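Local coordinates for beta-glucanase (Bacteroides thetaiotaomicron, PDB 6EUG), which probably hydrolyses beta-1,3-linked galactan in arabinogalactan through its family 43 glycoside hydrolase domain, here bound to an imidazole-type sugar mimic, at residues G209-L217 with H227-Q238; G259-I267 with W275-G283. All blocks are in the same frame, centred on the assembly; numbering follows the deposited sequence. Where two conformers were deposited one is given.

In the fold
Interactions 1 and 2 join the first two strands of two successive blades in the five-bladed beta-propeller characteristic of family 43 glycoside hydrolases. Both are largely buried, their centres about 10 Å apart, and both reach the glucoimidazole: interaction 1 through the carboxylate of Asp214, interaction 2 through the backbone of Gly283. The blades are joined by, among others, probable hydrogen bonds of Asp214 OD2 with Ala264 N (3.0 Å) and of Ser230 OG with Asn262 O. In interaction 1 the irregular run leading into strand 215-219 is fastened by serine, glutamine, arginine and two waters; interaction 2 relies more on paired backbone, a histidine–cysteine contact and one buried threonine–asparagine hydrogen bond.

Interaction 1: G209-L217 with H227-Q238; sequences GQMSRDMTL and HIYSSEDNLTLQ. With GIM (glucoimidazole), chain B.
Met211 uses its backbone on the end of strand 225-231 and its side chain on the type I' turn that follows (Glu232 to Leu235). Its carbonyl O accepts a hydrogen bond from Ser231 OG (2.7 Å), in the carbonyl plane and on a lone pair, a task suited to a short hydroxyl side chain. With CG anti to its own carbonyl carbon (chi1 -64°), the unbranched chain carries SD over the turn, where Asp233 N gives it a weak hydrogen bond (3.5 Å); Asp233 itself forms a salt bridge with Arg204. Arg213, long enough to span to the turn, serves two acceptors at once: NH1 donates a hydrogen bond to Asn234 OD1 (3.0 Å), which sits in the guanidinium plane while the donor stands above the amide carbonyl plane, the groups turned 82° apart, and NH2 donates to Tyr136 O. Met211 and Arg213 belong to the run leading into strand 215-219, the first of a four-stranded propeller blade, where Thr216 and Ile228 form a hydrogen-bonded pair flanked by the non-hydrogen-bonded pairs Met215–Tyr229 and Leu217–His227. Tyr229 CD1 lies over the centre of one face of the His227 ring, 3.5 Å above its plane; Thr216 O is in plane at the edge, Met215 SD (3.7 Å from NE2) and Ser212 OG come obliquely, and ND1 is hydrogen-bonded to His249 NE2. Asp214 OD2 accepts a hydrogen bond from glucoimidazole O2 (2.7 Å), and Asp214 O holds Ser230 N at 2.8 Å.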
# COMPACT_ATOMS: atom_id res chain seq x y z
N GLY A 209 19.76 -3.63 1.42
CA GLY A 209 18.45 -3.08 1.80
C GLY A 209 17.28 -4.07 1.87
O GLY A 209 17.25 -5.11 1.19
N GLN A 210 16.30 -3.70 2.66
CA GLN A 210 15.12 -4.54 2.90
C GLN A 210 14.17 -4.50 1.70
O GLN A 210 14.03 -3.45 1.04
CB GLN A 210 14.40 -4.08 4.18
CG GLN A 210 15.29 -4.15 5.43
CD GLN A 210 15.77 -5.55 5.74
OE1 GLN A 210 14.95 -6.47 5.86
NE2 GLN A 210 17.12 -5.73 5.86
N MET A 211 13.55 -5.65 1.43
CA MET A 211 12.63 -5.79 0.30
C MET A 211 11.36 -5.00 0.54
O MET A 211 10.93 -4.86 1.66
CB MET A 211 12.28 -7.27 0.06
CG MET A 211 13.47 -8.15 -0.35
SD MET A 211 13.09 -9.91 -0.38
CE MET A 211 11.95 -10.01 -1.77
N SER A 212 10.80 -4.45 -0.54
CA SER A 212 9.52 -3.71 -0.49
C SER A 212 8.66 -4.10 -1.65
O SER A 212 9.07 -3.86 -2.79
CB SER A 212 9.80 -2.17 -0.52
OG SER A 212 8.61 -1.40 -0.35
N ARG A 213 7.49 -4.72 -1.38
CA ARG A 213 6.51 -5.04 -2.40
C ARG A 213 5.21 -4.25 -2.15
O ARG A 213 5.22 -3.03 -2.35
CB ARG A 213 6.36 -6.57 -2.60
CG ARG A 213 7.63 -7.24 -3.10
CD ARG A 213 7.29 -8.44 -4.00
NE ARG A 213 8.44 -9.23 -4.46
CZ ARG A 213 8.92 -10.32 -3.86
NH1 ARG A 213 8.41 -10.75 -2.69
NH2 ARG A 213 9.95 -10.97 -4.40
N ASP A 214 4.12 -4.88 -1.71
CA ASP A 214 2.91 -4.13 -1.38
C ASP A 214 3.27 -3.05 -0.32
O ASP A 214 4.09 -3.31 0.59
CB ASP A 214 1.79 -5.00 -0.81
CG ASP A 214 1.12 -5.90 -1.83
OD1 ASP A 214 1.45 -5.93 -3.04
OD2 ASP A 214 0.16 -6.59 -1.40
N MET A 215 2.71 -1.85 -0.50
CA MET A 215 3.06 -0.68 0.34
C MET A 215 1.97 0.38 0.45
O MET A 215 1.03 0.44 -0.36
CB MET A 215 4.35 -0.02 -0.18
CG MET A 215 4.33 0.43 -1.65
SD MET A 215 5.15 1.99 -2.06
CE MET A 215 3.92 3.13 -1.39
N THR A 216 2.13 1.24 1.47
CA THR A 216 1.38 2.44 1.58
C THR A 216 2.20 3.53 2.29
O THR A 216 3.38 3.31 2.64
CB THR A 216 0.01 2.21 2.22
OG1 THR A 216 -0.84 3.35 2.00
CG2 THR A 216 0.11 1.90 3.74
N LEU A 217 1.57 4.69 2.42
CA LEU A 217 2.14 5.89 3.10
C LEU A 217 1.18 6.43 4.12
O LEU A 217 -0.04 6.33 3.94
CB LEU A 217 2.43 7.01 2.07
CG LEU A 217 3.42 6.73 0.94
CD1 LEU A 217 3.47 7.88 -0.10
CD2 LEU A 217 4.83 6.45 1.45
N HIS A 227 6.57 5.12 5.52
CA HIS A 227 6.47 4.13 4.42
C HIS A 227 6.27 2.73 5.07
O HIS A 227 7.14 2.25 5.83
CB HIS A 227 7.72 4.22 3.55
CG HIS A 227 7.82 3.21 2.44
ND1 HIS A 227 9.02 2.66 2.03
CD2 HIS A 227 6.87 2.64 1.66
CE1 HIS A 227 8.80 1.81 1.05
NE2 HIS A 227 7.50 1.78 0.81
N ILE A 228 5.13 2.12 4.78
CA ILE A 228 4.68 0.86 5.39
C ILE A 228 4.69 -0.18 4.25
O ILE A 228 4.07 0.05 3.22
CB ILE A 228 3.28 0.97 6.00
CG1 ILE A 228 3.31 1.98 7.17
CG2 ILE A 228 2.84 -0.39 6.56
CD1 ILE A 228 1.99 2.54 7.60
N TYR A 229 5.41 -1.28 4.42
CA TYR A 229 5.55 -2.24 3.29
C TYR A 229 5.75 -3.69 3.69
O TYR A 229 6.25 -3.98 4.77
CB TYR A 229 6.71 -1.78 2.36
CG TYR A 229 8.04 -1.61 3.11
CD1 TYR A 229 8.33 -0.41 3.82
CD2 TYR A 229 8.98 -2.66 3.21
CE1 TYR A 229 9.51 -0.28 4.52
CE2 TYR A 229 10.16 -2.53 3.91
CZ TYR A 229 10.41 -1.35 4.61
OH TYR A 229 11.57 -1.24 5.35
N SER A 230 5.35 -4.60 2.78
CA SER A 230 5.59 -6.02 2.93
C SER A 230 7.06 -6.30 2.53
O SER A 230 7.51 -5.94 1.44
CB SER A 230 4.61 -6.84 2.07
OG SER A 230 3.26 -6.54 2.41
N SER A 231 7.80 -6.92 3.44
CA SER A 231 9.27 -7.13 3.32
C SER A 231 9.67 -8.61 3.57
O SER A 231 8.81 -9.45 3.80
CB SER A 231 9.99 -6.24 4.34
OG SER A 231 11.39 -6.08 4.07
N GLU A 232 10.97 -8.92 3.52
CA GLU A 232 11.45 -10.26 3.85
C GLU A 232 10.69 -11.37 3.06
O GLU A 232 10.07 -12.28 3.64
CB GLU A 232 11.33 -10.47 5.38
CG GLU A 232 12.00 -9.40 6.24
CD GLU A 232 11.82 -9.53 7.75
OE1 GLU A 232 11.63 -10.69 8.28
OE2 GLU A 232 11.80 -8.46 8.44
N ASP A 233 10.73 -11.29 1.73
CA ASP A 233 10.05 -12.26 0.84
C ASP A 233 8.52 -12.26 1.13
O ASP A 233 7.88 -13.33 1.12
CB ASP A 233 10.64 -13.69 0.91
CG ASP A 233 12.02 -13.83 0.19
OD1 ASP A 233 12.51 -12.92 -0.44
OD2 ASP A 233 12.66 -14.88 0.29
N ASN A 234 7.98 -11.06 1.43
CA ASN A 234 6.55 -10.83 1.78
C ASN A 234 6.15 -11.35 3.18
O ASN A 234 5.00 -11.21 3.58
CB ASN A 234 5.58 -11.43 0.72
CG ASN A 234 5.64 -10.75 -0.64
OD1 ASN A 234 6.27 -9.70 -0.82
ND2 ASN A 234 5.03 -11.38 -1.63
N LEU A 235 7.08 -11.93 3.94
CA LEU A 235 6.74 -12.60 5.20
C LEU A 235 6.45 -11.65 6.38
O LEU A 235 5.80 -12.05 7.34
CB LEU A 235 7.83 -13.61 5.60
CG LEU A 235 8.04 -14.79 4.64
CD1 LEU A 235 9.40 -15.45 4.77
CD2 LEU A 235 6.95 -15.81 4.81
N THR A 236 6.99 -10.43 6.35
CA THR A 236 7.04 -9.56 7.54
C THR A 236 6.72 -8.14 7.11
O THR A 236 7.25 -7.69 6.05
CB THR A 236 8.48 -9.62 8.14
OG1 THR A 236 8.83 -10.99 8.43
CG2 THR A 236 8.59 -8.78 9.41
N LEU A 237 5.91 -7.41 7.90
CA LEU A 237 5.67 -5.98 7.61
C LEU A 237 6.79 -5.12 8.23
O LEU A 237 7.27 -5.43 9.32
CB LEU A 237 4.37 -5.47 8.20
CG LEU A 237 3.08 -5.87 7.51
CD1 LEU A 237 1.93 -5.49 8.43
CD2 LEU A 237 2.95 -5.17 6.15
N GLN A 238 7.20 -4.07 7.51
CA GLN A 238 8.12 -3.05 8.07
C GLN A 238 7.51 -1.65 7.97
O GLN A 238 6.73 -1.38 7.04
CB GLN A 238 9.53 -3.15 7.45
CG GLN A 238 10.26 -4.44 7.80
CD GLN A 238 11.64 -4.58 7.14
OE1 GLN A 238 12.12 -3.63 6.50
NE2 GLN A 238 12.28 -5.77 7.28
C1 GIM B . -0.42 -9.48 -4.84
C2 GIM B . -0.43 -8.02 -4.57
N10 GIM B . -0.42 -10.06 -6.05
C3 GIM B . -0.82 -7.26 -5.85
C4 GIM B . -0.05 -7.87 -7.06
C5 GIM B . -0.51 -9.31 -7.33
C6 GIM B . 0.28 -10.00 -8.44
C7 GIM B . -0.34 -11.65 -4.50
C8 GIM B . -0.39 -11.41 -5.86
N1 GIM B . -0.36 -10.44 -3.89
O3 GIM B . -0.49 -5.87 -5.74
O2 GIM B . -1.21 -7.78 -3.37
O4 GIM B . 1.39 -7.83 -6.91
O6 GIM B . 1.63 -10.24 -8.03
O HOH W 1 13.90 -7.83 3.43
O HOH W 2 3.60 -7.84 -1.17

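Interaction 2: G259-I267 with W275-G283. With GIM (glucoimidazole), chain B.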
# COMPACT_ATOMS: atom_id res chain seq x y z
N GLY A 259 6.70 -13.52 9.74
CA GLY A 259 6.11 -14.76 9.29
C GLY A 259 4.60 -14.73 9.08
O GLY A 259 4.02 -15.74 8.66
N GLY A 260 3.96 -13.60 9.37
CA GLY A 260 2.50 -13.45 9.25
C GLY A 260 1.90 -13.29 7.86
O GLY A 260 0.66 -13.42 7.69
N HIS A 261 2.74 -12.99 6.86
CA HIS A 261 2.31 -12.87 5.46
C HIS A 261 1.18 -11.81 5.28
O HIS A 261 0.23 -12.01 4.52
CB HIS A 261 1.82 -14.25 4.94
CG HIS A 261 2.68 -14.88 3.89
ND1 HIS A 261 2.64 -16.23 3.62
CD2 HIS A 261 3.56 -14.34 3.02
CE1 HIS A 261 3.48 -16.50 2.64
NE2 HIS A 261 4.04 -15.36 2.24
N ASN A 262 1.28 -10.69 6.00
CA ASN A 262 0.37 -9.56 5.81
C ASN A 262 0.77 -8.75 4.56
O ASN A 262 1.95 -8.46 4.35
CB ASN A 262 0.40 -8.65 7.04
CG ASN A 262 -0.27 -9.29 8.25
OD1 ASN A 262 -1.54 -9.34 8.36
ND2 ASN A 262 0.56 -9.80 9.17
N GLU A 263 -0.26 -8.34 3.82
CA GLU A 263 -0.11 -7.70 2.50
C GLU A 263 -1.11 -6.55 2.34
O GLU A 263 -1.90 -6.29 3.23
CB GLU A 263 -0.33 -8.76 1.39
CG GLU A 263 0.37 -10.10 1.61
CD GLU A 263 1.90 -10.05 1.81
OE1 GLU A 263 2.60 -9.16 1.29
OE2 GLU A 263 2.41 -10.94 2.52
N ALA A 264 -1.02 -5.81 1.22
CA ALA A 264 -2.04 -4.80 0.91
C ALA A 264 -2.42 -3.87 2.08
O ALA A 264 -3.62 -3.68 2.36
CB ALA A 264 -3.27 -5.47 0.34
N PRO A 265 -1.42 -3.28 2.74
CA PRO A 265 -1.74 -2.47 3.96
C PRO A 265 -2.53 -1.18 3.68
O PRO A 265 -2.24 -0.46 2.68
CB PRO A 265 -0.35 -2.13 4.51
CG PRO A 265 0.51 -2.12 3.30
CD PRO A 265 0.04 -3.31 2.52
N ALA A 266 -3.50 -0.89 4.56
CA ALA A 266 -4.26 0.35 4.58
C ALA A 266 -4.34 0.81 6.04
O ALA A 266 -4.49 -0.01 6.96
CB ALA A 266 -5.67 0.13 4.00
N ILE A 267 -4.16 2.10 6.26
CA ILE A 267 -3.94 2.66 7.62
C ILE A 267 -4.66 3.98 7.87
O ILE A 267 -4.78 4.78 6.95
CB ILE A 267 -2.43 2.81 7.93
CG1 ILE A 267 -2.18 3.19 9.41
CG2 ILE A 267 -1.75 3.78 6.98
CD1 ILE A 267 -0.73 2.99 9.85
N TRP A 275 -4.84 2.27 13.37
CA TRP A 275 -5.60 1.10 12.89
C TRP A 275 -5.12 0.75 11.48
O TRP A 275 -5.17 1.61 10.56
CB TRP A 275 -7.11 1.39 12.84
CG TRP A 275 -7.76 1.70 14.17
CD1 TRP A 275 -8.16 2.95 14.61
CD2 TRP A 275 -8.08 0.79 15.24
NE1 TRP A 275 -8.68 2.88 15.88
CE2 TRP A 275 -8.66 1.57 16.29
CE3 TRP A 275 -7.93 -0.59 15.42
CZ2 TRP A 275 -9.11 1.01 17.48
CZ3 TRP A 275 -8.38 -1.16 16.63
CH2 TRP A 275 -8.96 -0.35 17.64
N MET A 276 -4.72 -0.49 11.27
CA MET A 276 -4.28 -0.94 9.94
C MET A 276 -5.05 -2.21 9.53
O MET A 276 -5.21 -3.15 10.33
CB MET A 276 -2.76 -1.21 9.96
CG MET A 276 -2.16 -1.60 8.63
SD MET A 276 -0.40 -1.22 8.43
CE MET A 276 0.40 -1.82 9.92
N ILE A 277 -5.49 -2.23 8.28
CA ILE A 277 -6.16 -3.41 7.68
C ILE A 277 -5.23 -3.98 6.62
O ILE A 277 -4.70 -3.24 5.79
CB ILE A 277 -7.58 -3.10 7.11
CG1 ILE A 277 -8.50 -2.63 8.25
CG2 ILE A 277 -8.16 -4.31 6.36
CD1 ILE A 277 -9.89 -2.17 7.84
N THR A 278 -5.10 -5.31 6.66
CA THR A 278 -4.28 -6.05 5.71
C THR A 278 -5.02 -7.27 5.17
O THR A 278 -6.04 -7.69 5.75
CB THR A 278 -2.96 -6.48 6.37
OG1 THR A 278 -3.23 -7.28 7.52
CG2 THR A 278 -2.15 -5.28 6.82
N SER A 279 -4.50 -7.84 4.07
CA SER A 279 -4.92 -9.16 3.59
C SER A 279 -3.84 -10.19 3.94
O SER A 279 -2.73 -9.84 4.32
CB SER A 279 -5.11 -9.16 2.03
OG SER A 279 -3.87 -9.07 1.35
N GLY A 280 -4.16 -11.47 3.77
CA GLY A 280 -3.12 -12.49 3.67
C GLY A 280 -2.49 -12.53 2.28
O GLY A 280 -2.73 -11.64 1.43
N CYS A 281 -1.71 -13.58 2.04
CA CYS A 281 -0.92 -13.75 0.82
C CYS A 281 -1.41 -14.98 0.05
O CYS A 281 -0.93 -16.10 0.28
CB CYS A 281 0.58 -13.89 1.15
SG CYS A 281 1.68 -13.54 -0.23
N THR A 282 -2.41 -14.78 -0.80
CA THR A 282 -2.99 -15.87 -1.62
C THR A 282 -3.17 -15.48 -3.08
O THR A 282 -4.22 -15.73 -3.67
CB THR A 282 -4.33 -16.35 -1.04
OG1 THR A 282 -5.24 -15.24 -0.95
CG2 THR A 282 -4.10 -16.94 0.37
N GLY A 283 -2.15 -14.86 -3.68
CA GLY A 283 -2.22 -14.45 -5.08
C GLY A 283 -3.37 -13.48 -5.29
O GLY A 283 -3.61 -12.61 -4.45
C1 GIM B . -0.42 -9.48 -4.84
C2 GIM B . -0.43 -8.02 -4.57
N10 GIM B . -0.42 -10.06 -6.05
C3 GIM B . -0.82 -7.26 -5.85
C4 GIM B . -0.05 -7.87 -7.06
C5 GIM B . -0.51 -9.31 -7.33
C6 GIM B . 0.28 -10.00 -8.44
C7 GIM B . -0.34 -11.65 -4.50
C8 GIM B . -0.39 -11.41 -5.86
N1 GIM B . -0.36 -10.44 -3.89
O3 GIM B . -0.49 -5.87 -5.74
O2 GIM B . -1.21 -7.78 -3.37
O4 GIM B . 1.39 -7.83 -6.91
O6 GIM B . 1.63 -10.24 -8.03
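Segments 259-267 and 275-283 run antiparallel, their strand axes 4.6 Å apart at 162°, and a beta bulge separates the hydrogen-bonded pair Glu263–Ser279 from the next, Ala266–Ile277. Ala264 and Pro265 occupy the bulge, where the chain turns a corner; Pro265, lacking an N-H, suits a position outside the ladder of paired amides. Its CB packs 4.0 Å from Met276 SD. Met276 has CG anti to the backbone N (chi1 -176°), which brings that carbon within 3.3 Å of Ala266 O. Before the bulge, Thr278 OG1 donates to Asn262 OD1 (2.8 Å), tilted out of the carbonyl plane, and Arg290 NH1 serves the same buried oxygen as a second donor. Thr278 suits the spot, its methyl lying near Pro265 CA. The bent chain of Glu263 (chi2 -57°) lies against Gly280 and Cys281, and in one of two conformers OE1 is hydrogen-bonded to Ser230 OG of the neighbouring blade. Farther along, Cys281, a small residue, sets its CB over one face of the His261 ring, 3.7 Å from the centroid, a CH-pi contact. The segment then reaches the sugar site, Gly283 O lying 3.4 Å from glucoimidazole C7; the backbone there takes a positive phi, which glycine adopts easily. The hairpin starts a propeller blade: strand 290-294 continues the sheet beside 273-279, Ile267 and Met276 pack on Ile228 of the preceding blade, and Ala266 and Ile277 on Ile324 of strand 320-327.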